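Local coordinates for protein arsenate reductase (ArsC) (Archaeoglobus fulgidus, PDB 1Y1L) that probably reduces arsenate to arsenite as part of arsenical resistance, using a fold of the low-molecular-weight phosphotyrosine phosphatase family, at residues A16-N21 against R51-K56; D41-R46 against G105-V110; N66-D71 against L85-P90. One frame throughout, in Å; residues are numbered along the deposited sequence.

Interaction 1: A16-N21 against R51-K56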
ATOM      1  N   ALA A  16       4.634  15.398 -18.014  1.00 22.15           N
ATOM      2  CA  ALA A  16       5.764  14.506 -17.777  1.00 22.97           C
ATOM      3  C   ALA A  16       6.070  13.629 -18.994  1.00 23.40           C
ATOM      4  O   ALA A  16       7.241  13.439 -19.348  1.00 16.54           O
ATOM      5  CB  ALA A  16       5.511  13.659 -16.558  1.00 19.44           C
ATOM      6  N   GLU A  17       5.016  13.104 -19.620  1.00 26.09           N
ATOM      7  CA  GLU A  17       5.169  12.265 -20.799  1.00 26.31           C
ATOM      8  C   GLU A  17       5.968  12.983 -21.879  1.00 28.07           C
ATOM      9  O   GLU A  17       7.063  12.557 -22.239  1.00 29.32           O
ATOM     10  CB  GLU A  17       3.800  11.857 -21.337  1.00 19.14           C
ATOM     11  CG  GLU A  17       3.840  11.178 -22.676  1.00 28.68           C
ATOM     12  CD  GLU A  17       2.462  10.716 -23.148  1.00 41.86           C
ATOM     13  OE1 GLU A  17       2.395   9.777 -23.981  1.00 48.33           O
ATOM     14  OE2 GLU A  17       1.438  11.290 -22.698  1.00 45.32           O
ATOM     15  N   ALA A  18       5.417  14.094 -22.365  1.00 32.64           N
ATOM     16  CA  ALA A  18       6.025  14.906 -23.419  1.00 39.08           C
ATOM     17  C   ALA A  18       7.457  15.339 -23.117  1.00 42.54           C
ATOM     18  O   ALA A  18       8.307  15.348 -24.012  1.00 46.93           O
ATOM     19  CB  ALA A  18       5.154  16.116 -23.705  1.00 38.14           C
ATOM     20  N   LEU A  19       7.712  15.746 -21.881  1.00 39.38           N
ATOM     21  CA  LEU A  19       9.046  16.166 -21.483  1.00 36.44           C
ATOM     22  C   LEU A  19      10.022  14.990 -21.448  1.00 36.59           C
ATOM     23  O   LEU A  19      11.207  15.122 -21.793  1.00 37.78           O
ATOM     24  CB  LEU A  19       8.978  16.821 -20.118  1.00 30.04           C
ATOM     25  CG  LEU A  19       8.298  18.173 -20.187  1.00 29.32           C
ATOM     26  CD1 LEU A  19       7.897  18.573 -18.805  1.00 37.37           C
ATOM     27  CD2 LEU A  19       9.239  19.200 -20.785  1.00 32.16           C
ATOM     28  N   PHE A  20       9.522  13.863 -20.956  1.00 34.82           N
ATOM     29  CA  PHE A  20      10.305  12.645 -20.864  1.00 31.63           C
ATOM     30  C   PHE A  20      10.801  12.296 -22.263  1.00 30.16           C
ATOM     31  O   PHE A  20      12.007  12.224 -22.511  1.00 30.32           O
ATOM     32  CB  PHE A  20       9.427  11.508 -20.319  1.00 28.28           C
ATOM     33  CG  PHE A  20      10.180  10.263 -20.016  1.00 17.79           C
ATOM     34  CD1 PHE A  20      10.694  10.047 -18.754  1.00 20.89           C
ATOM     35  CD2 PHE A  20      10.431   9.344 -21.004  1.00 12.08           C
ATOM     36  CE1 PHE A  20      11.453   8.936 -18.482  1.00 22.21           C
ATOM     37  CE2 PHE A  20      11.185   8.234 -20.750  1.00 23.50           C
ATOM     38  CZ  PHE A  20      11.704   8.025 -19.484  1.00 28.67           C
ATOM     39  N   ASN A  21       9.850  12.102 -23.170  1.00 28.49           N
ATOM     40  CA  ASN A  21      10.134  11.749 -24.551  1.00 36.81           C
ATOM     41  C   ASN A  21      11.136  12.675 -25.243  1.00 45.60           C
ATOM     42  O   ASN A  21      11.899  12.243 -26.110  1.00 49.21           O
ATOM     43  CB  ASN A  21       8.835  11.716 -25.351  1.00 31.31           C
ATOM     44  CG  ASN A  21       7.940  10.573 -24.961  1.00 26.28           C
ATOM     45  OD1 ASN A  21       6.722  10.626 -25.130  1.00 26.43           O
ATOM     46  ND2 ASN A  21       8.544   9.506 -24.471  1.00 23.98           N
ATOM     47  N   ARG A  51       6.768  25.241 -26.192  1.00 54.82           N
ATOM     48  CA  ARG A  51       8.074  24.580 -26.055  1.00 53.60           C
ATOM     49  C   ARG A  51       8.271  23.613 -27.216  1.00 51.74           C
ATOM     50  O   ARG A  51       9.210  22.819 -27.225  1.00 51.23           O
ATOM     51  CB  ARG A  51       8.154  23.812 -24.726  1.00 50.85           C
ATOM     52  CG  ARG A  51       9.561  23.402 -24.305  1.00 48.66           C
ATOM     53  CD  ARG A  51       9.564  22.761 -22.916  1.00 53.77           C
ATOM     54  NE  ARG A  51       9.030  23.632 -21.866  1.00 54.36           N
ATOM     55  CZ  ARG A  51       9.761  24.177 -20.898  1.00 60.55           C
ATOM     56  NH1 ARG A  51       9.192  24.952 -19.985  1.00 65.55           N
ATOM     57  NH2 ARG A  51      11.067  23.957 -20.847  1.00 69.19           N
ATOM     58  N   GLY A  52       7.385  23.709 -28.200  1.00 49.21           N
ATOM     59  CA  GLY A  52       7.454  22.857 -29.370  1.00 50.33           C
ATOM     60  C   GLY A  52       7.039  21.431 -29.091  1.00 52.55           C
ATOM     61  O   GLY A  52       7.528  20.502 -29.738  1.00 53.97           O
ATOM     62  N   LEU A  53       6.105  21.260 -28.160  1.00 53.16           N
ATOM     63  CA  LEU A  53       5.633  19.937 -27.777  1.00 52.19           C
ATOM     64  C   LEU A  53       4.127  19.764 -27.938  1.00 49.96           C
ATOM     65  O   LEU A  53       3.347  20.649 -27.590  1.00 49.55           O
ATOM     66  CB  LEU A  53       6.018  19.655 -26.324  1.00 52.53           C
ATOM     67  CG  LEU A  53       7.503  19.734 -25.961  1.00 55.59           C
ATOM     68  CD1 LEU A  53       7.664  19.582 -24.464  1.00 64.47           C
ATOM     69  CD2 LEU A  53       8.294  18.660 -26.686  1.00 52.02           C
ATOM     70  N   LYS A  54       3.721  18.622 -28.486  1.00 50.52           N
ATOM     71  CA  LYS A  54       2.303  18.325 -28.664  1.00 51.74           C
ATOM     72  C   LYS A  54       1.884  17.414 -27.517  1.00 49.03           C
ATOM     73  O   LYS A  54       2.510  16.377 -27.283  1.00 48.80           O
ATOM     74  CB  LYS A  54       2.031  17.592 -29.991  1.00 58.16           C
ATOM     75  CG  LYS A  54       2.800  18.093 -31.220  1.00 65.53           C
ATOM     76  CD  LYS A  54       4.061  17.253 -31.458  1.00 71.73           C
ATOM     77  CE  LYS A  54       4.828  17.691 -32.705  1.00 75.51           C
ATOM     78  NZ  LYS A  54       5.990  16.789 -32.989  1.00 76.33           N
ATOM     79  N   ALA A  55       0.864  17.822 -26.770  1.00 45.32           N
ATOM     80  CA  ALA A  55       0.366  17.011 -25.665  1.00 43.78           C
ATOM     81  C   ALA A  55      -0.397  15.826 -26.250  1.00 44.45           C
ATOM     82  O   ALA A  55      -0.593  15.745 -27.469  1.00 44.65           O
ATOM     83  CB  ALA A  55      -0.556  17.838 -24.780  1.00 44.40           C
ATOM     84  N   LYS A  56      -0.802  14.896 -25.389  1.00 47.33           N
ATOM     85  CA  LYS A  56      -1.566  13.732 -25.828  1.00 50.26           C
ATOM     86  C   LYS A  56      -2.886  14.229 -26.432  1.00 51.48           C
ATOM     87  O   LYS A  56      -3.429  15.251 -26.009  1.00 53.95           O
ATOM     88  CB  LYS A  56      -1.820  12.787 -24.643  1.00 55.57           C
ATOM     89  CG  LYS A  56      -2.679  11.561 -24.963  1.00 59.69           C
ATOM     90  CD  LYS A  56      -2.485  10.443 -23.930  1.00 58.65           C
ATOM     91  CE  LYS A  56      -3.403   9.242 -24.201  1.00 62.37           C
ATOM     92  NZ  LYS A  56      -3.357   8.683 -25.599  1.00 66.75           N
TER
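Glu17 OE2 is gripped by one hydrogen bond, to Ser31 OG on strand 29-33, and the aliphatic chain of Lys56 lies against the same oxygen. Glu17 reaches this place with CG anti to the backbone N (chi1 171°) and an extended chain. It crosses Lys56 obliquely, leaving Glu17 OE2 4.1 Å from Lys56 CB. The charged ends do not meet: Glu17 OE1 and Lys56 NZ stay 6.1 Å apart, so any attraction between them acts only at a distance. The rest of the contact is apolar. Leu53 points a methyl at the helix, its CD1 lying 4.3 Å from Ala18 CB and 4.0 Å from Leu19 CD2. The two leucines cross at about a right angle, and Leu19 CD2 also meets Arg51 CD at 4.2 Å, again crosswise. The guanidinium of Arg51 turns to Glu115 in a salt bridge, while Leu48 touches both Ala18 and Leu53. Ahead of Leu53, Gly52 (positive phi, 73°) is the C-prime residue of the Schellman motif that ends helix 42-49, with Leu53 N bonded to Leu48 O. This motif hands the chain to an extended run along helix 12-21, the helix that follows the phosphate-binding loop in this phosphatase family.

Interaction 2: D41-R46 against G105-V110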
ATOM      1  N   ASP A  41      -5.899  19.453 -20.812  1.00 43.66           N
ATOM      2  CA  ASP A  41      -5.843  20.857 -20.434  1.00 44.26           C
ATOM      3  C   ASP A  41      -5.339  21.739 -21.547  1.00 49.58           C
ATOM      4  O   ASP A  41      -4.355  21.416 -22.219  1.00 57.63           O
ATOM      5  CB  ASP A  41      -4.990  21.084 -19.166  1.00 40.19           C
ATOM      6  CG  ASP A  41      -5.522  22.286 -18.422  1.00 36.85           C
ATOM      7  OD1 ASP A  41      -5.342  23.423 -18.897  1.00 39.87           O
ATOM      8  OD2 ASP A  41      -6.136  22.086 -17.358  1.00 40.34           O
ATOM      9  N   GLU A  42      -6.034  22.857 -21.732  1.00 51.17           N
ATOM     10  CA  GLU A  42      -5.686  23.822 -22.760  1.00 56.47           C
ATOM     11  C   GLU A  42      -4.457  24.631 -22.350  1.00 54.44           C
ATOM     12  O   GLU A  42      -3.688  25.070 -23.208  1.00 57.58           O
ATOM     13  CB  GLU A  42      -6.876  24.734 -23.046  1.00 60.44           C
ATOM     14  CG  GLU A  42      -8.157  23.977 -23.416  1.00 68.58           C
ATOM     15  CD  GLU A  42      -8.008  23.077 -24.651  1.00 71.72           C
ATOM     16  OE1 GLU A  42      -7.390  23.510 -25.652  1.00 66.46           O
ATOM     17  OE2 GLU A  42      -8.525  21.936 -24.625  1.00 74.12           O
ATOM     18  N   THR A  43      -4.272  24.826 -21.046  1.00 48.70           N
ATOM     19  CA  THR A  43      -3.117  25.567 -20.557  1.00 42.83           C
ATOM     20  C   THR A  43      -1.868  24.769 -20.842  1.00 44.78           C
ATOM     21  O   THR A  43      -0.813  25.324 -21.182  1.00 40.89           O
ATOM     22  CB  THR A  43      -3.182  25.763 -19.061  1.00 40.45           C
ATOM     23  OG1 THR A  43      -4.457  26.314 -18.724  1.00 39.42           O
ATOM     24  CG2 THR A  43      -2.082  26.709 -18.601  1.00 30.89           C
ATOM     25  N   VAL A  44      -2.001  23.458 -20.665  1.00 45.03           N
ATOM     26  CA  VAL A  44      -0.909  22.519 -20.877  1.00 44.09           C
ATOM     27  C   VAL A  44      -0.483  22.414 -22.327  1.00 42.75           C
ATOM     28  O   VAL A  44       0.706  22.525 -22.634  1.00 47.72           O
ATOM     29  CB  VAL A  44      -1.271  21.112 -20.380  1.00 42.83           C
ATOM     30  CG1 VAL A  44      -0.121  20.153 -20.652  1.00 48.37           C
ATOM     31  CG2 VAL A  44      -1.561  21.152 -18.899  1.00 44.48           C
ATOM     32  N   LYS A  45      -1.442  22.145 -23.205  1.00 38.04           N
ATOM     33  CA  LYS A  45      -1.119  22.014 -24.613  1.00 42.68           C
ATOM     34  C   LYS A  45      -0.530  23.299 -25.162  1.00 41.38           C
ATOM     35  O   LYS A  45       0.258  23.268 -26.108  1.00 45.33           O
ATOM     36  CB  LYS A  45      -2.331  21.560 -25.429  1.00 43.71           C
ATOM     37  CG  LYS A  45      -3.531  22.436 -25.338  1.00 42.54           C
ATOM     38  CD  LYS A  45      -4.629  21.932 -26.256  1.00 45.32           C
ATOM     39  CE  LYS A  45      -5.176  20.601 -25.793  1.00 42.44           C
ATOM     40  NZ  LYS A  45      -6.367  20.197 -26.585  1.00 47.29           N
ATOM     41  N   ARG A  46      -0.930  24.422 -24.567  1.00 38.64           N
ATOM     42  CA  ARG A  46      -0.441  25.733 -24.964  1.00 38.68           C
ATOM     43  C   ARG A  46       0.988  25.814 -24.481  1.00 38.65           C
ATOM     44  O   ARG A  46       1.893  26.134 -25.241  1.00 42.59           O
ATOM     45  CB  ARG A  46      -1.265  26.845 -24.301  1.00 39.59           C
ATOM     46  CG  ARG A  46      -0.638  28.242 -24.415  1.00 48.56           C
ATOM     47  CD  ARG A  46      -1.136  29.161 -23.315  1.00 57.90           C
ATOM     48  NE  ARG A  46      -0.268  30.326 -23.119  1.00 63.19           N
ATOM     49  CZ  ARG A  46      -0.056  30.923 -21.942  1.00 68.88           C
ATOM     50  NH1 ARG A  46       0.745  31.977 -21.866  1.00 74.94           N
ATOM     51  NH2 ARG A  46      -0.632  30.467 -20.832  1.00 67.94           N
ATOM     52  N   GLY A 105       0.290  31.396 -13.744  1.00 61.67           N
ATOM     53  CA  GLY A 105       1.646  30.921 -13.945  1.00 54.38           C
ATOM     54  C   GLY A 105       1.919  29.643 -13.178  1.00 50.74           C
ATOM     55  O   GLY A 105       2.953  29.012 -13.389  1.00 52.64           O
ATOM     56  N   THR A 106       1.018  29.284 -12.261  1.00 47.17           N
ATOM     57  CA  THR A 106       1.144  28.067 -11.455  1.00 40.29           C
ATOM     58  C   THR A 106       1.396  26.857 -12.342  1.00 36.73           C
ATOM     59  O   THR A 106       2.143  25.956 -11.970  1.00 38.88           O
ATOM     60  CB  THR A 106      -0.115  27.840 -10.586  1.00 40.50           C
ATOM     61  OG1 THR A 106      -0.095  28.754  -9.481  1.00 50.02           O
ATOM     62  CG2 THR A 106      -0.174  26.423 -10.046  1.00 39.30           C
ATOM     63  N   TYR A 107       0.754  26.834 -13.503  1.00 31.83           N
ATOM     64  CA  TYR A 107       0.938  25.753 -14.447  1.00 29.20           C
ATOM     65  C   TYR A 107       2.397  25.663 -14.884  1.00 32.77           C
ATOM     66  O   TYR A 107       2.960  24.579 -14.972  1.00 35.85           O
ATOM     67  CB  TYR A 107       0.071  25.980 -15.661  1.00 24.55           C
ATOM     68  CG  TYR A 107      -1.258  25.315 -15.570  1.00 25.78           C
ATOM     69  CD1 TYR A 107      -2.238  25.783 -14.711  1.00 25.12           C
ATOM     70  CD2 TYR A 107      -1.553  24.230 -16.373  1.00 30.20           C
ATOM     71  CE1 TYR A 107      -3.478  25.185 -14.661  1.00 20.64           C
ATOM     72  CE2 TYR A 107      -2.792  23.626 -16.329  1.00 29.57           C
ATOM     73  CZ  TYR A 107      -3.747  24.105 -15.478  1.00 25.53           C
ATOM     74  OH  TYR A 107      -4.963  23.479 -15.456  1.00 33.38           O
ATOM     75  N   ARG A 108       2.990  26.803 -15.216  1.00 35.03           N
ATOM     76  CA  ARG A 108       4.383  26.829 -15.631  1.00 32.43           C
ATOM     77  C   ARG A 108       5.268  26.319 -14.506  1.00 33.55           C
ATOM     78  O   ARG A 108       6.231  25.593 -14.750  1.00 34.75           O
ATOM     79  CB  ARG A 108       4.798  28.245 -16.047  1.00 32.10           C
ATOM     80  CG  ARG A 108       4.330  28.651 -17.455  1.00 36.56           C
ATOM     81  CD  ARG A 108       4.984  29.954 -17.921  1.00 34.58           C
ATOM     82  NE  ARG A 108       4.828  30.184 -19.357  1.00 35.40           N
ATOM     83  CZ  ARG A 108       3.776  30.778 -19.920  1.00 43.91           C
ATOM     84  NH1 ARG A 108       3.735  30.940 -21.231  1.00 43.94           N
ATOM     85  NH2 ARG A 108       2.761  31.217 -19.181  1.00 50.48           N
ATOM     86  N   ARG A 109       4.950  26.723 -13.280  1.00 30.88           N
ATOM     87  CA  ARG A 109       5.705  26.283 -12.113  1.00 36.77           C
ATOM     88  C   ARG A 109       5.617  24.753 -12.013  1.00 39.32           C
ATOM     89  O   ARG A 109       6.614  24.080 -11.722  1.00 46.88           O
ATOM     90  CB  ARG A 109       5.146  26.941 -10.850  1.00 39.98           C
ATOM     91  CG  ARG A 109       5.992  26.761  -9.603  1.00 46.33           C
ATOM     92  CD  ARG A 109       5.260  25.906  -8.581  1.00 57.35           C
ATOM     93  NE  ARG A 109       5.439  26.442  -7.235  1.00 64.75           N
ATOM     94  CZ  ARG A 109       4.493  27.077  -6.543  1.00 67.03           C
ATOM     95  NH1 ARG A 109       4.769  27.535  -5.328  1.00 68.59           N
ATOM     96  NH2 ARG A 109       3.268  27.236  -7.047  1.00 60.99           N
ATOM     97  N   VAL A 110       4.419  24.214 -12.227  1.00 35.94           N
ATOM     98  CA  VAL A 110       4.198  22.771 -12.193  1.00 29.81           C
ATOM     99  C   VAL A 110       4.994  22.121 -13.312  1.00 32.43           C
ATOM    100  O   VAL A 110       5.562  21.050 -13.136  1.00 36.32           O
ATOM    101  CB  VAL A 110       2.708  22.432 -12.370  1.00 27.65           C
ATOM    102  CG1 VAL A 110       2.518  20.958 -12.659  1.00 30.83           C
ATOM    103  CG2 VAL A 110       1.947  22.828 -11.127  1.00 31.76           C
TER
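The Tyr107 ring carries Thr43 CG2 on one face and Val44 CG2 at its edge. The methyl of Thr43 makes a CH-pi contact, 3.7 Å from the Tyr107 ring centroid and displaced toward the rim, while Val44 CG2 lies near the ring plane, 3.8 Å from Tyr107 CE2. At the other flat pair, Arg46 NH1 comes to the edge of the Arg108 guanidinium, the two planes standing 80° apart. Two donors face each other here, with Arg46 NH1 3.2 Å from Arg108 NH1. Glu50 would ease the repulsion, being salt-bridged to Arg108 NH1. These side chains fill the crossing of two helices of the phosphatase fold, 42-49 and 106-121, whose axes over 42-46 and 106-110 pass 10.5 Å apart at a crossing angle of -60°; Val44 and Val110 also reach helix 12-21, at Met15 and Arg12. Asp41 is the N-cap of helix 42-49. Asp41 OD1 takes the Thr43 N-H at 2.8 Å through the anti lone pair, leaving OD2 for the other helix. Tyr107 OH, arriving tip to tip, donates to Asp41 OD2 at 2.6 Å from above the carboxylate plane, 52° out of it. Thr43 OG1, beside its own backbone N, is also hydrogen-bonded to Asp103 OD1.

Interaction 3: N66-D71 against L85-P90. With CD (cadmium ion), chain F.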
ATOM      1  N   ASN A  66      -3.055  -1.954 -20.144  1.00 63.53           N
ATOM      2  CA  ASN A  66      -2.494  -3.114 -19.452  1.00 65.11           C
ATOM      3  C   ASN A  66      -1.103  -2.794 -18.900  1.00 64.66           C
ATOM      4  O   ASN A  66      -0.094  -2.869 -19.600  1.00 62.65           O
ATOM      5  CB  ASN A  66      -2.461  -4.333 -20.378  1.00 70.39           C
ATOM      6  CG  ASN A  66      -3.848  -4.932 -20.610  1.00 74.48           C
ATOM      7  OD1 ASN A  66      -4.468  -4.735 -21.664  1.00 72.13           O
ATOM      8  ND2 ASN A  66      -4.334  -5.678 -19.624  1.00 75.46           N
ATOM      9  N   LEU A  67      -1.085  -2.441 -17.621  1.00 64.03           N
ATOM     10  CA  LEU A  67       0.116  -2.053 -16.893  1.00 60.11           C
ATOM     11  C   LEU A  67       1.393  -2.851 -17.074  1.00 59.58           C
ATOM     12  O   LEU A  67       2.474  -2.272 -17.157  1.00 64.86           O
ATOM     13  CB  LEU A  67      -0.200  -1.960 -15.404  1.00 58.52           C
ATOM     14  CG  LEU A  67      -1.124  -0.808 -15.017  1.00 60.71           C
ATOM     15  CD1 LEU A  67      -1.540  -0.930 -13.555  1.00 67.86           C
ATOM     16  CD2 LEU A  67      -0.408   0.509 -15.265  1.00 63.54           C
ATOM     17  N   ASP A  68       1.287  -4.171 -17.097  1.00 56.43           N
ATOM     18  CA  ASP A  68       2.475  -5.008 -17.232  1.00 55.48           C
ATOM     19  C   ASP A  68       3.381  -4.659 -18.424  1.00 52.36           C
ATOM     20  O   ASP A  68       4.553  -5.042 -18.450  1.00 50.53           O
ATOM     21  CB  ASP A  68       2.072  -6.485 -17.241  1.00 60.42           C
ATOM     22  CG  ASP A  68       1.405  -6.917 -15.933  1.00 63.36           C
ATOM     23  OD1 ASP A  68       0.404  -7.667 -15.997  1.00 65.27           O
ATOM     24  OD2 ASP A  68       1.878  -6.508 -14.846  1.00 60.30           O
ATOM     25  N   ASP A  69       2.833  -3.931 -19.395  1.00 50.82           N
ATOM     26  CA  ASP A  69       3.584  -3.514 -20.575  1.00 49.50           C
ATOM     27  C   ASP A  69       4.747  -2.595 -20.212  1.00 45.54           C
ATOM     28  O   ASP A  69       5.766  -2.572 -20.902  1.00 42.86           O
ATOM     29  CB  ASP A  69       2.669  -2.768 -21.558  1.00 55.30           C
ATOM     30  CG  ASP A  69       1.642  -3.675 -22.231  1.00 59.76           C
ATOM     31  OD1 ASP A  69       1.792  -4.917 -22.189  1.00 63.41           O
ATOM     32  OD2 ASP A  69       0.682  -3.134 -22.826  1.00 61.24           O
ATOM     33  N   PHE A  70       4.574  -1.826 -19.142  1.00 40.54           N
ATOM     34  CA  PHE A  70       5.571  -0.860 -18.684  1.00 38.43           C
ATOM     35  C   PHE A  70       6.650  -1.436 -17.759  1.00 36.32           C
ATOM     36  O   PHE A  70       6.500  -2.534 -17.242  1.00 43.25           O
ATOM     37  CB  PHE A  70       4.843   0.326 -18.038  1.00 38.70           C
ATOM     38  CG  PHE A  70       3.772   0.915 -18.915  1.00 35.99           C
ATOM     39  CD1 PHE A  70       2.494   0.381 -18.911  1.00 35.49           C
ATOM     40  CD2 PHE A  70       4.062   1.944 -19.809  1.00 33.33           C
ATOM     41  CE1 PHE A  70       1.519   0.851 -19.788  1.00 40.19           C
ATOM     42  CE2 PHE A  70       3.091   2.422 -20.688  1.00 36.19           C
ATOM     43  CZ  PHE A  70       1.818   1.871 -20.680  1.00 37.83           C
ATOM     44  N   ASP A  71       7.741  -0.706 -17.555  1.00 26.20           N
ATOM     45  CA  ASP A  71       8.818  -1.192 -16.709  1.00 25.97           C
ATOM     46  C   ASP A  71       9.137  -0.304 -15.538  1.00 25.03           C
ATOM     47  O   ASP A  71      10.086  -0.558 -14.786  1.00 25.16           O
ATOM     48  CB  ASP A  71      10.057  -1.417 -17.543  1.00 27.07           C
ATOM     49  CG  ASP A  71       9.790  -2.325 -18.686  1.00 25.92           C
ATOM     50  OD1 ASP A  71       9.452  -1.809 -19.769  1.00 30.93           O
ATOM     51  OD2 ASP A  71       9.855  -3.553 -18.483  1.00 35.76           O
ATOM     52  N   LEU A  85      -1.588   1.160  -7.717  1.00 45.57           N
ATOM     53  CA  LEU A  85      -2.079   0.425  -8.875  1.00 41.75           C
ATOM     54  C   LEU A  85      -1.886  -1.064  -8.685  1.00 41.57           C
ATOM     55  O   LEU A  85      -1.045  -1.486  -7.895  1.00 38.20           O
ATOM     56  CB  LEU A  85      -1.395   0.892 -10.159  1.00 43.35           C
ATOM     57  CG  LEU A  85      -1.683   2.331 -10.582  1.00 43.74           C
ATOM     58  CD1 LEU A  85      -0.759   3.301  -9.843  1.00 45.10           C
ATOM     59  CD2 LEU A  85      -1.468   2.450 -12.072  1.00 44.16           C
ATOM     60  N   PRO A  86      -2.679  -1.878  -9.404  1.00 41.27           N
ATOM     61  CA  PRO A  86      -2.659  -3.347  -9.369  1.00 38.67           C
ATOM     62  C   PRO A  86      -1.440  -3.987 -10.057  1.00 36.69           C
ATOM     63  O   PRO A  86      -1.586  -4.700 -11.058  1.00 36.71           O
ATOM     64  CB  PRO A  86      -3.958  -3.706 -10.088  1.00 41.30           C
ATOM     65  CG  PRO A  86      -4.064  -2.630 -11.116  1.00 37.33           C
ATOM     66  CD  PRO A  86      -3.731  -1.397 -10.318  1.00 39.65           C
ATOM     67  N   THR A  87      -0.256  -3.776  -9.491  1.00 33.53           N
ATOM     68  CA  THR A  87       0.943  -4.330 -10.077  1.00 34.24           C
ATOM     69  C   THR A  87       2.086  -4.528  -9.080  1.00 35.94           C
ATOM     70  O   THR A  87       2.392  -3.618  -8.308  1.00 39.60           O
ATOM     71  CB  THR A  87       1.407  -3.438 -11.251  1.00 34.70           C
ATOM     72  OG1 THR A  87       2.402  -4.124 -12.020  1.00 45.94           O
ATOM     73  CG2 THR A  87       1.977  -2.118 -10.753  1.00 26.66           C
ATOM     74  N   ASP A  88       2.646  -5.749  -9.035  1.00 38.21           N
ATOM     75  CA  ASP A  88       3.791  -6.070  -8.157  1.00 35.44           C
ATOM     76  C   ASP A  88       5.040  -5.476  -8.893  1.00 33.29           C
ATOM     77  O   ASP A  88       6.178  -5.720  -8.505  1.00 31.89           O
ATOM     78  CB  ASP A  88       3.924  -7.581  -7.926  1.00 39.09           C
ATOM     79  CG  ASP A  88       2.853  -8.055  -6.940  1.00 43.76           C
ATOM     80  OD1 ASP A  88       1.838  -8.655  -7.357  1.00 45.02           O
ATOM     81  OD2 ASP A  88       2.941  -7.857  -5.708  1.00 48.67           O
ATOM     82  N   LYS A  89       4.799  -4.716  -9.970  1.00 33.19           N
ATOM     83  CA  LYS A  89       5.840  -4.030 -10.763  1.00 38.18           C
ATOM     84  C   LYS A  89       6.442  -2.828 -10.019  1.00 40.47           C
ATOM     85  O   LYS A  89       5.973  -2.447  -8.941  1.00 50.05           O
ATOM     86  CB  LYS A  89       5.240  -3.495 -12.066  1.00 36.74           C
ATOM     87  CG  LYS A  89       5.276  -4.455 -13.237  1.00 43.30           C
ATOM     88  CD  LYS A  89       6.684  -4.598 -13.815  1.00 41.00           C
ATOM     89  CE  LYS A  89       6.685  -5.398 -15.118  1.00 40.76           C
ATOM     90  NZ  LYS A  89       8.005  -5.336 -15.803  1.00 50.02           N
ATOM     91  N   PRO A  90       7.464  -2.186 -10.603  1.00 35.22           N
ATOM     92  CA  PRO A  90       8.079  -1.030  -9.943  1.00 34.09           C
ATOM     93  C   PRO A  90       7.317   0.264 -10.184  1.00 29.12           C
ATOM     94  O   PRO A  90       6.971   0.578 -11.322  1.00 32.53           O
ATOM     95  CB  PRO A  90       9.467  -0.979 -10.575  1.00 36.26           C
ATOM     96  CG  PRO A  90       9.210  -1.451 -11.951  1.00 37.44           C
ATOM     97  CD  PRO A  90       8.278  -2.622 -11.745  1.00 36.19           C
TER
HETATM   98 CD    CD F 125       1.915 -10.025  -5.538  1.00  3.11          CD
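Two connecting loops of the parallel sheet meet here near the N-terminal ends of its strands: one holds the 3-10 turn 67-69 and leads into strand 73-77, the other leads into strand 91-95. Apolar contact centres on Leu67, whose CG lies beside its backbone N (chi1 -69°). Its CD1 sits 3.7 Å from Leu85 CD2, the two side chains crossing at about a right angle. The same Leu67 CD1 reaches Pro86 CG at 3.9 Å, Pro86 being the centre of an inverse gamma turn. Leu85 continues inward to Val5 and Thr75 of the sheet. Electrostatic contact falls to Lys89, bent at chi2 so that its chain runs beside Asp71, pointing the same way. The resulting salt bridge, Lys89 NZ to Asp71 OD2, is long at 3.7 Å. Asp68 OD2, 6.3 Å from Lys89 NZ, could add only a distant attraction. Within the second loop, Thr87 OG1 accepts the amide of Lys89, whose position is less certain, in what fits an ST turn. Asp88, which makes no contact with 66-71, holds a cadmium ion with both oxygens, Asp88 OD1 at 2.3 Å and Asp88 OD2 at 2.4 Å, shared with His95 NE2 of a second subunit.

How the interactions relate
From the N terminus, helix 12-21 opens interaction 1 and helix 42-49 opens interaction 2 before the first closes at 51-56, so the two cross along the chain. They also touch in space: Ala55 CB lies 4.2 Å from Lys45 CB. Interaction 3 starts later, at 66-71, and shuts a short loop around strand 73-77 by 85-90; it follows interaction 1 in series and falls wholly within the span that interaction 2 completes at 105-110. Interaction 1 ties helix 12-21 to the loop that leaves helix 42-49, and interaction 2 ties helix 42-49 to helix 106-121. Interaction 3 ties two loops on the opposite side of the chain's centre from interaction 2, their centres about 28 Å apart.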